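PDB 5THE: uncharacterized protein from Vanderwaltozyma polyspora, which probably binds RNA as a budding yeast Argonaute, this chain being its C-terminal lobe with the Piwi domain and a bound RNA strand. Local coordinates for residues A[33-38]-A[475-480]; A[37-42]-A[60-65]; A[484-487]-A[492-495]. One frame throughout, in Å; residues are numbered along the deposited sequence.

The three contacts lead from a strand-and-loop region of the lobe to the bound RNA. Contacts 1 and 2 share Val37, and their centres are about 10 Å apart. Contact 3 lies about 11 Å from the centre of contact 1 and about 17 Å from that of contact 2, and its loop is tied to both: Cys476 O and Val486 N are 2.9 Å apart, as are Gly60 O and Ser485 N, each a probable backbone hydrogen bond. The RNA is gripped at contact 3, through the phosphate of A5 and the ribose of A4 of chain B. Contact 1 meets it through Phe479. The nearest atom of contact 2 is about 6 Å from the bound nucleic acid.

Contact 1. Residues A[33-38]-A[475-480]; sequences DAPVVQ and LCYIFG. With nucleotides of chain B.
Pro35 sets its CG-CD edge on one face of the Tyr477 ring, and this CH-pi contact is the main feature of the junction. Its CD atom sits 3.5 Å from the centroid of the Tyr477 ring and only 8° off the ring normal, so the carbon is almost exactly over the middle of the face. Pro35 CG follows at 3.6 Å from Tyr477 CG, extending the overlap toward the root of the side chain.

The remaining interactions across the segments are apolar. Ala34 CB approaches obliquely from the side of Pro35, nearer the hydroxyl end, 3.3 Å from Tyr477 OH. Val37 CG2 comes from a different direction and meets the rim, close to the ring plane and 4.1 Å from Tyr477 CD2. With Tyr477 CG anti to its own carbonyl carbon (chi1 -73°), the ring projects toward the 33-38 segment, among the side chains of Ala34, Pro35 and Val37. No hydrogen bond joins the two segments.

A separate interaction reaches the nucleic acid. The edge of Phe479 faces the phosphate of A4 of chain B, with Phe479 CE2 3.3 Å from A4 OP1, close to the ring plane.

Within the fold, the loop after helix 465-475 is thereby set against the approach to strand 37-38. Leu249 of the neighbouring strand 248-249 packs on both Pro35 and Tyr477, while Tyr493 and Tyr494 of helix 490-515 pack against Phe479.

Contact 2. Residues A[37-42]-A[60-65]; sequences VQFKES and GNWNMK
Trp62 is met by Phe39 and Val37 in the compact part of this contact. The edge of Phe39 points toward the tryptophan face in an offset edge-to-face pair: Phe39 CZ lies 3.6 Å from Trp62 CD1, and the Phe39 and five-membered ring planes are inclined at 63°. Val37 adds both methyls over one face of the indole, its CG2 lying 4.2 Å from the centroid of the six-membered ring. The indole is directed to these partners by a first torsion of 61°, which places Trp62 CG between the backbone N and the carbonyl carbon.

Packing is looser at Met64, whose chain bends at chi2 and chi3 to bring SD 4.1 Å from Phe39 CE1, an oblique Met-aromatic contact. On the outer side, exposed Asn63 and Lys65 form an Asx turn, Asn63 OD1 accepting from Lys65 N at 3.0 Å. On the other segment the partly exposed Gln38 donates from NE2 to Phe39 O at 2.7 Å along a nearly straight path (171°).

His67 stacks on Phe39, and His247 meets Trp62 edge-to-face. Since no hydrogen bond spans the two segments, their association rests on apolar contacts, namely edge-to-face aromatic, CH-pi and Met-aromatic; polar groups bond locally or to other parts of the chain, as Trp62 O does to Thr483 OG1.

Contact 3. Residues A[484-487]-A[492-495]; sequences TSVK and VYYA. With nucleotides of chain B.
Tyr493 and Lys487 converge on a single phosphate of the RNA, and the tyrosine does so at an unusually short modelled distance: Tyr493 OH is placed 2.4 Å from OP2 of A5 of chain B. The hydroxyl is the donor, but a hydrogen bond this short makes the exact separation doubtful.

The other phosphate oxygen is held by backbone. Lys487 N donates to A5 OP1 at 2.8 Å, with an N-H...acceptor angle of 135°, so the bond is appreciably bent. The lysine chain also folds round the phosphate: CG sits between the backbone N and the carbonyl carbon (chi1 61°), and a final bend at chi4 brings Lys487 NZ to 3.5 Å from A5 OP2. That is too long to count as a direct bond, yet the ammonium group probably still favours the phosphate electrostatically.

Between the protein segments themselves the contact is apolar. Val486 CB lies 3.8 Å from Tyr493 CE2, approaching the ring obliquely, and Val486 CG2 adds to the same flank. The other methyl, Val486 CG1, turns to the RNA and reaches 3.5 Å from O3' of A4 of chain B. Thr484 OG1 completes the grip by hydrogen bonding O2' of A4 at 2.7 Å; this ribose hydroxyl is specific to RNA.

A leucine in place of Tyr493 would probably leave OP2 of A5 without its hydroxyl partner and lose the ring contact with Val486.

Helix 490-515 thus presents Tyr493 beside the loop that precedes it within the Piwi domain. Ser441 ties that loop by hydrogen bonds to Ser485 OG and Val486 O, Phe479 packs on Tyr493, and Val492 rests on strand 339-344.

Contact 1. Residues A[33-38]-A[475-480]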
loop_
_atom_site.group_PDB
_atom_site.type_symbol
_atom_site.label_atom_id
_atom_site.label_comp_id
_atom_site.label_asym_id
_atom_site.label_seq_id
_atom_site.Cartn_x
_atom_site.Cartn_y
_atom_site.Cartn_z
ATOM N N ASP A 33 -20.630 6.603 -5.078
ATOM C CA ASP A 33 -19.944 7.856 -5.332
ATOM C C ASP A 33 -18.503 7.793 -4.828
ATOM O O ASP A 33 -18.175 7.046 -3.908
ATOM C CB ASP A 33 -20.694 9.014 -4.671
ATOM C CG ASP A 33 -22.078 9.221 -5.257
ATOM O OD1 ASP A 33 -22.263 8.993 -6.478
ATOM O OD2 ASP A 33 -22.992 9.596 -4.497
ATOM N N ALA A 34 -17.635 8.569 -5.469
ATOM C CA ALA A 34 -16.277 8.713 -4.984
ATOM C C ALA A 34 -16.282 9.559 -3.718
ATOM O O ALA A 34 -17.169 10.388 -3.529
ATOM C CB ALA A 34 -15.394 9.377 -6.037
ATOM N N PRO A 35 -15.310 9.369 -2.832
ATOM C CA PRO A 35 -15.125 10.338 -1.750
ATOM C C PRO A 35 -14.533 11.618 -2.308
ATOM O O PRO A 35 -14.036 11.683 -3.437
ATOM C CB PRO A 35 -14.145 9.649 -0.799
ATOM C CG PRO A 35 -13.321 8.755 -1.721
ATOM C CD PRO A 35 -14.307 8.289 -2.795
ATOM N N VAL A 36 -14.561 12.649 -1.480
ATOM C CA VAL A 36 -13.856 13.882 -1.796
ATOM C C VAL A 36 -12.368 13.646 -1.579
ATOM O O VAL A 36 -11.942 13.302 -0.473
ATOM C CB VAL A 36 -14.365 15.039 -0.927
ATOM C CG1 VAL A 36 -13.597 16.291 -1.231
ATOM C CG2 VAL A 36 -15.859 15.235 -1.141
ATOM N N VAL A 37 -11.572 13.820 -2.631
ATOM C CA VAL A 37 -10.125 13.725 -2.479
ATOM C C VAL A 37 -9.604 15.066 -1.983
ATOM O O VAL A 37 -9.952 16.117 -2.525
ATOM C CB VAL A 37 -9.452 13.316 -3.799
ATOM C CG1 VAL A 37 -7.929 13.331 -3.632
ATOM C CG2 VAL A 37 -9.921 11.923 -4.238
ATOM N N GLN A 38 -8.778 15.036 -0.944
ATOM C CA GLN A 38 -8.303 16.244 -0.280
ATOM C C GLN A 38 -6.842 16.493 -0.633
ATOM O O GLN A 38 -6.003 15.616 -0.424
ATOM C CB GLN A 38 -8.455 16.115 1.240
ATOM C CG GLN A 38 -7.915 17.306 2.007
ATOM C CD GLN A 38 -8.836 18.502 1.899
ATOM O OE1 GLN A 38 -9.984 18.424 2.294
ATOM N NE2 GLN A 38 -8.345 19.604 1.350
ATOM N N LEU A 475 -11.456 3.585 0.744
ATOM C CA LEU A 475 -10.059 3.299 1.019
ATOM C C LEU A 475 -9.251 3.061 -0.249
ATOM O O LEU A 475 -8.021 3.048 -0.182
ATOM C CB LEU A 475 -9.950 2.102 1.954
ATOM C CG LEU A 475 -10.240 2.404 3.421
ATOM C CD1 LEU A 475 -10.290 1.122 4.214
ATOM C CD2 LEU A 475 -9.171 3.317 3.952
ATOM N N CYS A 476 -9.915 2.885 -1.391
ATOM C CA CYS A 476 -9.230 2.781 -2.673
ATOM C C CYS A 476 -8.711 4.120 -3.172
ATOM O O CYS A 476 -7.854 4.141 -4.058
ATOM C CB CYS A 476 -10.174 2.161 -3.703
ATOM S SG CYS A 476 -10.529 0.413 -3.337
ATOM N N TYR A 477 -9.170 5.223 -2.597
ATOM C CA TYR A 477 -8.790 6.552 -3.040
ATOM C C TYR A 477 -7.636 7.151 -2.242
ATOM O O TYR A 477 -7.271 8.296 -2.493
ATOM C CB TYR A 477 -10.005 7.492 -2.972
ATOM C CG TYR A 477 -11.033 7.246 -4.052
ATOM C CD1 TYR A 477 -11.812 6.080 -4.056
ATOM C CD2 TYR A 477 -11.224 8.170 -5.073
ATOM C CE1 TYR A 477 -12.754 5.853 -5.038
ATOM C CE2 TYR A 477 -12.168 7.953 -6.065
ATOM C CZ TYR A 477 -12.926 6.795 -6.034
ATOM O OH TYR A 477 -13.846 6.584 -7.016
ATOM N N ILE A 478 -7.044 6.421 -1.295
ATOM C CA ILE A 478 -5.927 6.996 -0.560
ATOM C C ILE A 478 -4.696 6.106 -0.655
ATOM O O ILE A 478 -3.968 5.925 0.325
ATOM C CB ILE A 478 -6.290 7.271 0.911
ATOM C CG1 ILE A 478 -6.935 6.056 1.556
ATOM C CG2 ILE A 478 -7.207 8.476 1.017
ATOM C CD1 ILE A 478 -7.365 6.322 2.952
ATOM N N PHE A 479 -4.452 5.538 -1.824
ATOM C CA PHE A 479 -3.170 4.891 -2.078
ATOM C C PHE A 479 -2.169 5.993 -2.419
ATOM O O PHE A 479 -2.233 6.591 -3.498
ATOM C CB PHE A 479 -3.317 3.868 -3.193
ATOM C CG PHE A 479 -2.081 3.076 -3.458
ATOM C CD1 PHE A 479 -1.576 2.209 -2.501
ATOM C CD2 PHE A 479 -1.438 3.169 -4.683
ATOM C CE1 PHE A 479 -0.454 1.450 -2.761
ATOM C CE2 PHE A 479 -0.309 2.426 -4.944
ATOM C CZ PHE A 479 0.192 1.564 -3.984
ATOM N N GLY A 480 -1.266 6.286 -1.492
ATOM C CA GLY A 480 -0.561 7.556 -1.516
ATOM C C GLY A 480 0.472 7.724 -2.621
ATOM O O GLY A 480 0.992 8.835 -2.769
ATOM P P A B 4 1.372 1.582 -8.861
ATOM O OP1 A B 4 1.544 1.242 -7.424
ATOM O OP2 A B 4 2.209 0.980 -9.905
ATOM O "O5'" A B 4 -0.153 1.341 -9.243
ATOM C "C5'" A B 4 -1.164 2.121 -8.630
ATOM C "C4'" A B 4 -2.141 2.664 -9.634
ATOM O "O4'" A B 4 -1.474 3.562 -10.550
ATOM C "C3'" A B 4 -2.812 1.644 -10.533
ATOM O "O3'" A B 4 -3.880 1.005 -9.866
ATOM C "C2'" A B 4 -3.241 2.498 -11.720
ATOM O "O2'" A B 4 -4.396 3.264 -11.392
ATOM C "C1'" A B 4 -2.052 3.462 -11.826
ATOM N N9 A B 4 -1.012 2.954 -12.728
ATOM C C8 A B 4 -0.102 1.963 -12.458
ATOM N N7 A B 4 0.718 1.713 -13.449
ATOM C C5 A B 4 0.317 2.606 -14.426
ATOM C C6 A B 4 0.811 2.829 -15.704
ATOM N N6 A B 4 1.835 2.118 -16.189
ATOM N N1 A B 4 0.212 3.796 -16.439
ATOM C C2 A B 4 -0.815 4.485 -15.895
ATOM N N3 A B 4 -1.370 4.367 -14.684
ATOM C C4 A B 4 -0.748 3.387 -14.004
#

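Contact 2. Residues A[37-42]-A[60-65]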
loop_
_atom_site.group_PDB
_atom_site.type_symbol
_atom_site.label_atom_id
_atom_site.label_comp_id
_atom_site.label_asym_id
_atom_site.label_seq_id
_atom_site.Cartn_x
_atom_site.Cartn_y
_atom_site.Cartn_z
ATOM N N VAL A 37 -11.572 13.820 -2.631
ATOM C CA VAL A 37 -10.125 13.725 -2.479
ATOM C C VAL A 37 -9.604 15.066 -1.983
ATOM O O VAL A 37 -9.952 16.117 -2.525
ATOM C CB VAL A 37 -9.452 13.316 -3.799
ATOM C CG1 VAL A 37 -7.929 13.331 -3.632
ATOM C CG2 VAL A 37 -9.921 11.923 -4.238
ATOM N N GLN A 38 -8.778 15.036 -0.944
ATOM C CA GLN A 38 -8.303 16.244 -0.280
ATOM C C GLN A 38 -6.842 16.493 -0.633
ATOM O O GLN A 38 -6.003 15.616 -0.424
ATOM C CB GLN A 38 -8.455 16.115 1.240
ATOM C CG GLN A 38 -7.915 17.306 2.007
ATOM C CD GLN A 38 -8.836 18.502 1.899
ATOM O OE1 GLN A 38 -9.984 18.424 2.294
ATOM N NE2 GLN A 38 -8.345 19.604 1.350
ATOM N N PHE A 39 -6.538 17.692 -1.137
ATOM C CA PHE A 39 -5.174 18.181 -1.288
ATOM C C PHE A 39 -4.902 19.231 -0.210
ATOM O O PHE A 39 -5.729 19.461 0.676
ATOM C CB PHE A 39 -4.959 18.735 -2.704
ATOM C CG PHE A 39 -5.483 17.835 -3.784
ATOM C CD1 PHE A 39 -4.836 16.650 -4.094
ATOM C CD2 PHE A 39 -6.636 18.167 -4.477
ATOM C CE1 PHE A 39 -5.334 15.808 -5.087
ATOM C CE2 PHE A 39 -7.136 17.335 -5.468
ATOM C CZ PHE A 39 -6.479 16.155 -5.772
ATOM N N LYS A 40 -3.736 19.877 -0.283
ATOM C CA LYS A 40 -3.384 20.860 0.740
ATOM C C LYS A 40 -4.417 21.983 0.820
ATOM O O LYS A 40 -4.878 22.340 1.907
ATOM C CB LYS A 40 -1.999 21.455 0.477
ATOM C CG LYS A 40 -1.506 22.269 1.655
ATOM C CD LYS A 40 -0.138 22.884 1.409
ATOM C CE LYS A 40 0.576 23.071 2.735
ATOM N NZ LYS A 40 1.398 24.300 2.755
ATOM N N GLU A 41 -4.789 22.553 -0.313
ATOM C CA GLU A 41 -5.566 23.790 -0.308
ATOM C C GLU A 41 -6.767 23.703 -1.234
ATOM O O GLU A 41 -7.275 24.726 -1.696
ATOM C CB GLU A 41 -4.689 24.978 -0.698
ATOM C CG GLU A 41 -3.431 25.103 0.142
ATOM C CD GLU A 41 -2.634 26.339 -0.180
ATOM O OE1 GLU A 41 -2.581 27.242 0.677
ATOM O OE2 GLU A 41 -2.072 26.412 -1.293
ATOM N N SER A 42 -7.234 22.492 -1.506
ATOM C CA SER A 42 -8.239 22.268 -2.532
ATOM C C SER A 42 -8.692 20.817 -2.428
ATOM O O SER A 42 -8.037 19.988 -1.790
ATOM C CB SER A 42 -7.675 22.584 -3.924
ATOM O OG SER A 42 -8.519 22.113 -4.944
ATOM N N GLY A 60 -11.907 8.886 -9.868
ATOM C CA GLY A 60 -10.814 8.035 -9.426
ATOM C C GLY A 60 -9.564 8.182 -10.261
ATOM O O GLY A 60 -8.800 7.226 -10.402
ATOM N N ASN A 61 -9.327 9.363 -10.825
ATOM C CA ASN A 61 -8.273 9.514 -11.829
ATOM C C ASN A 61 -8.029 11.021 -11.933
ATOM O O ASN A 61 -8.674 11.703 -12.722
ATOM C CB ASN A 61 -8.689 8.925 -13.171
ATOM C CG ASN A 61 -7.606 9.039 -14.254
ATOM O OD1 ASN A 61 -7.914 9.153 -15.429
ATOM N ND2 ASN A 61 -6.378 9.025 -13.868
ATOM N N TRP A 62 -7.117 11.521 -11.114
ATOM C CA TRP A 62 -6.831 12.953 -11.101
ATOM C C TRP A 62 -5.340 13.138 -11.374
ATOM O O TRP A 62 -4.635 12.195 -11.730
ATOM C CB TRP A 62 -7.276 13.587 -9.773
ATOM C CG TRP A 62 -6.559 13.011 -8.574
ATOM C CD1 TRP A 62 -5.416 13.487 -7.986
ATOM C CD2 TRP A 62 -6.925 11.834 -7.843
ATOM N NE1 TRP A 62 -5.056 12.675 -6.932
ATOM C CE2 TRP A 62 -5.963 11.656 -6.825
ATOM C CE3 TRP A 62 -7.968 10.907 -7.959
ATOM C CZ2 TRP A 62 -6.023 10.603 -5.924
ATOM C CZ3 TRP A 62 -8.024 9.858 -7.060
ATOM C CH2 TRP A 62 -7.056 9.713 -6.059
ATOM N N ASN A 63 -4.865 14.370 -11.225
ATOM C CA ASN A 63 -3.437 14.624 -11.311
ATOM C C ASN A 63 -3.106 15.768 -10.365
ATOM O O ASN A 63 -3.988 16.488 -9.893
ATOM C CB ASN A 63 -3.004 14.932 -12.743
ATOM C CG ASN A 63 -3.568 16.219 -13.238
ATOM O OD1 ASN A 63 -2.989 17.274 -13.024
ATOM N ND2 ASN A 63 -4.721 16.153 -13.881
ATOM N N MET A 64 -1.815 15.916 -10.080
ATOM C CA MET A 64 -1.360 16.870 -9.077
ATOM C C MET A 64 -1.226 18.292 -9.607
ATOM O O MET A 64 -1.038 19.202 -8.800
ATOM C CB MET A 64 -0.020 16.408 -8.486
ATOM C CG MET A 64 -0.158 15.338 -7.418
ATOM S SD MET A 64 -1.351 15.823 -6.147
ATOM C CE MET A 64 -0.506 17.159 -5.281
ATOM N N LYS A 65 -1.330 18.510 -10.919
ATOM C CA LYS A 65 -1.127 19.844 -11.482
ATOM C C LYS A 65 -1.992 20.880 -10.771
ATOM O O LYS A 65 -3.210 20.720 -10.646
ATOM C CB LYS A 65 -1.436 19.835 -12.984
ATOM C CG LYS A 65 -1.244 21.182 -13.671
ATOM C CD LYS A 65 -1.125 21.018 -15.184
ATOM C CE LYS A 65 -0.971 22.365 -15.883
ATOM N NZ LYS A 65 -2.117 23.263 -15.575
#

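Contact 3. Residues A[484-487]-A[492-495]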
loop_
_atom_site.group_PDB
_atom_site.type_symbol
_atom_site.label_atom_id
_atom_site.label_comp_id
_atom_site.label_asym_id
_atom_site.label_seq_id
_atom_site.Cartn_x
_atom_site.Cartn_y
_atom_site.Cartn_z
ATOM N N THR A 484 -4.835 7.928 -8.563
ATOM C CA THR A 484 -5.980 7.169 -9.031
ATOM C C THR A 484 -6.575 6.443 -7.845
ATOM O O THR A 484 -5.894 6.213 -6.845
ATOM C CB THR A 484 -5.581 6.141 -10.090
ATOM O OG1 THR A 484 -4.653 5.230 -9.496
ATOM C CG2 THR A 484 -4.926 6.823 -11.328
ATOM N N SER A 485 -7.850 6.070 -7.962
ATOM C CA SER A 485 -8.386 5.039 -7.084
ATOM C C SER A 485 -7.875 3.681 -7.568
ATOM O O SER A 485 -7.935 3.374 -8.765
ATOM C CB SER A 485 -9.914 5.077 -7.046
ATOM O OG SER A 485 -10.479 4.879 -8.333
ATOM N N VAL A 486 -7.337 2.884 -6.648
ATOM C CA VAL A 486 -6.762 1.594 -7.020
ATOM C C VAL A 486 -7.796 0.486 -6.857
ATOM O O VAL A 486 -8.926 0.726 -6.410
ATOM C CB VAL A 486 -5.484 1.313 -6.212
ATOM C CG1 VAL A 486 -4.406 2.313 -6.614
ATOM C CG2 VAL A 486 -5.765 1.401 -4.717
ATOM N N LYS A 487 -7.416 -0.738 -7.222
ATOM C CA LYS A 487 -8.398 -1.797 -7.402
ATOM C C LYS A 487 -8.762 -2.487 -6.097
ATOM O O LYS A 487 -9.684 -3.308 -6.083
ATOM C CB LYS A 487 -7.874 -2.827 -8.421
ATOM C CG LYS A 487 -6.566 -3.549 -8.031
ATOM C CD LYS A 487 -6.023 -4.305 -9.256
ATOM C CE LYS A 487 -4.806 -5.163 -8.940
ATOM N NZ LYS A 487 -3.672 -4.388 -8.363
ATOM N N VAL A 492 -4.598 -3.034 1.827
ATOM C CA VAL A 492 -4.275 -4.295 1.171
ATOM C C VAL A 492 -3.095 -4.107 0.234
ATOM O O VAL A 492 -2.123 -4.865 0.271
ATOM C CB VAL A 492 -5.503 -4.841 0.421
ATOM C CG1 VAL A 492 -5.107 -6.043 -0.482
ATOM C CG2 VAL A 492 -6.589 -5.227 1.396
ATOM N N TYR A 493 -3.169 -3.085 -0.613
ATOM C CA TYR A 493 -2.062 -2.766 -1.505
ATOM C C TYR A 493 -0.773 -2.552 -0.713
ATOM O O TYR A 493 0.279 -3.100 -1.055
ATOM C CB TYR A 493 -2.430 -1.521 -2.321
ATOM C CG TYR A 493 -2.052 -1.535 -3.796
ATOM C CD1 TYR A 493 -0.741 -1.760 -4.205
ATOM C CD2 TYR A 493 -3.010 -1.248 -4.783
ATOM C CE1 TYR A 493 -0.395 -1.750 -5.567
ATOM C CE2 TYR A 493 -2.686 -1.241 -6.131
ATOM C CZ TYR A 493 -1.377 -1.487 -6.524
ATOM O OH TYR A 493 -1.062 -1.473 -7.866
ATOM N N TYR A 494 -0.843 -1.764 0.363
ATOM C CA TYR A 494 0.333 -1.548 1.208
ATOM C C TYR A 494 0.885 -2.854 1.764
ATOM O O TYR A 494 2.107 -3.051 1.807
ATOM C CB TYR A 494 -0.010 -0.623 2.367
ATOM C CG TYR A 494 -0.314 0.794 1.969
ATOM C CD1 TYR A 494 0.316 1.383 0.874
ATOM C CD2 TYR A 494 -1.212 1.556 2.704
ATOM C CE1 TYR A 494 0.049 2.702 0.519
ATOM C CE2 TYR A 494 -1.490 2.875 2.356
ATOM C CZ TYR A 494 -0.861 3.435 1.256
ATOM O OH TYR A 494 -1.132 4.731 0.908
ATOM N N ALA A 495 0.001 -3.737 2.243
ATOM C CA ALA A 495 0.460 -5.007 2.798
ATOM C C ALA A 495 1.114 -5.864 1.727
ATOM O O ALA A 495 2.129 -6.523 1.991
ATOM C CB ALA A 495 -0.702 -5.759 3.452
ATOM P P A B 5 -4.038 -0.588 -9.867
ATOM O OP1 A B 5 -5.199 -0.837 -8.966
ATOM O OP2 A B 5 -2.727 -1.223 -9.619
ATOM O "O5'" A B 5 -4.535 -0.907 -11.336
ATOM C "C5'" A B 5 -5.747 -0.345 -11.810
ATOM C "C4'" A B 5 -5.820 -0.399 -13.313
ATOM O "O4'" A B 5 -4.749 0.395 -13.879
ATOM C "C3'" A B 5 -5.631 -1.779 -13.922
ATOM O "O3'" A B 5 -6.843 -2.498 -13.941
ATOM C "C2'" A B 5 -5.090 -1.467 -15.312
ATOM O "O2'" A B 5 -6.141 -1.086 -16.183
ATOM C "C1'" A B 5 -4.250 -0.221 -15.042
ATOM N N9 A B 5 -2.839 -0.549 -14.818
ATOM C C8 A B 5 -2.213 -0.935 -13.657
ATOM N N7 A B 5 -0.928 -1.147 -13.825
ATOM C C5 A B 5 -0.720 -0.887 -15.173
ATOM C C6 A B 5 0.431 -0.929 -15.965
ATOM N N6 A B 5 1.620 -1.276 -15.470
ATOM N N1 A B 5 0.293 -0.606 -17.280
ATOM C C2 A B 5 -0.923 -0.263 -17.749
ATOM N N3 A B 5 -2.083 -0.183 -17.092
ATOM C C4 A B 5 -1.892 -0.518 -15.803
ATOM P P A B 4 1.372 1.582 -8.861
ATOM O OP1 A B 4 1.544 1.242 -7.424
ATOM O OP2 A B 4 2.209 0.980 -9.905
ATOM O "O5'" A B 4 -0.153 1.341 -9.243
ATOM C "C5'" A B 4 -1.164 2.121 -8.630
ATOM C "C4'" A B 4 -2.141 2.664 -9.634
ATOM O "O4'" A B 4 -1.474 3.562 -10.550
ATOM C "C3'" A B 4 -2.812 1.644 -10.533
ATOM O "O3'" A B 4 -3.880 1.005 -9.866
ATOM C "C2'" A B 4 -3.241 2.498 -11.720
ATOM O "O2'" A B 4 -4.396 3.264 -11.392
ATOM C "C1'" A B 4 -2.052 3.462 -11.826
ATOM N N9 A B 4 -1.012 2.954 -12.728
ATOM C C8 A B 4 -0.102 1.963 -12.458
ATOM N N7 A B 4 0.718 1.713 -13.449
ATOM C C5 A B 4 0.317 2.606 -14.426
ATOM C C6 A B 4 0.811 2.829 -15.704
ATOM N N6 A B 4 1.835 2.118 -16.189
ATOM N N1 A B 4 0.212 3.796 -16.439
ATOM C C2 A B 4 -0.815 4.485 -15.895
ATOM N N3 A B 4 -1.370 4.367 -14.684
ATOM C C4 A B 4 -0.748 3.387 -14.004
#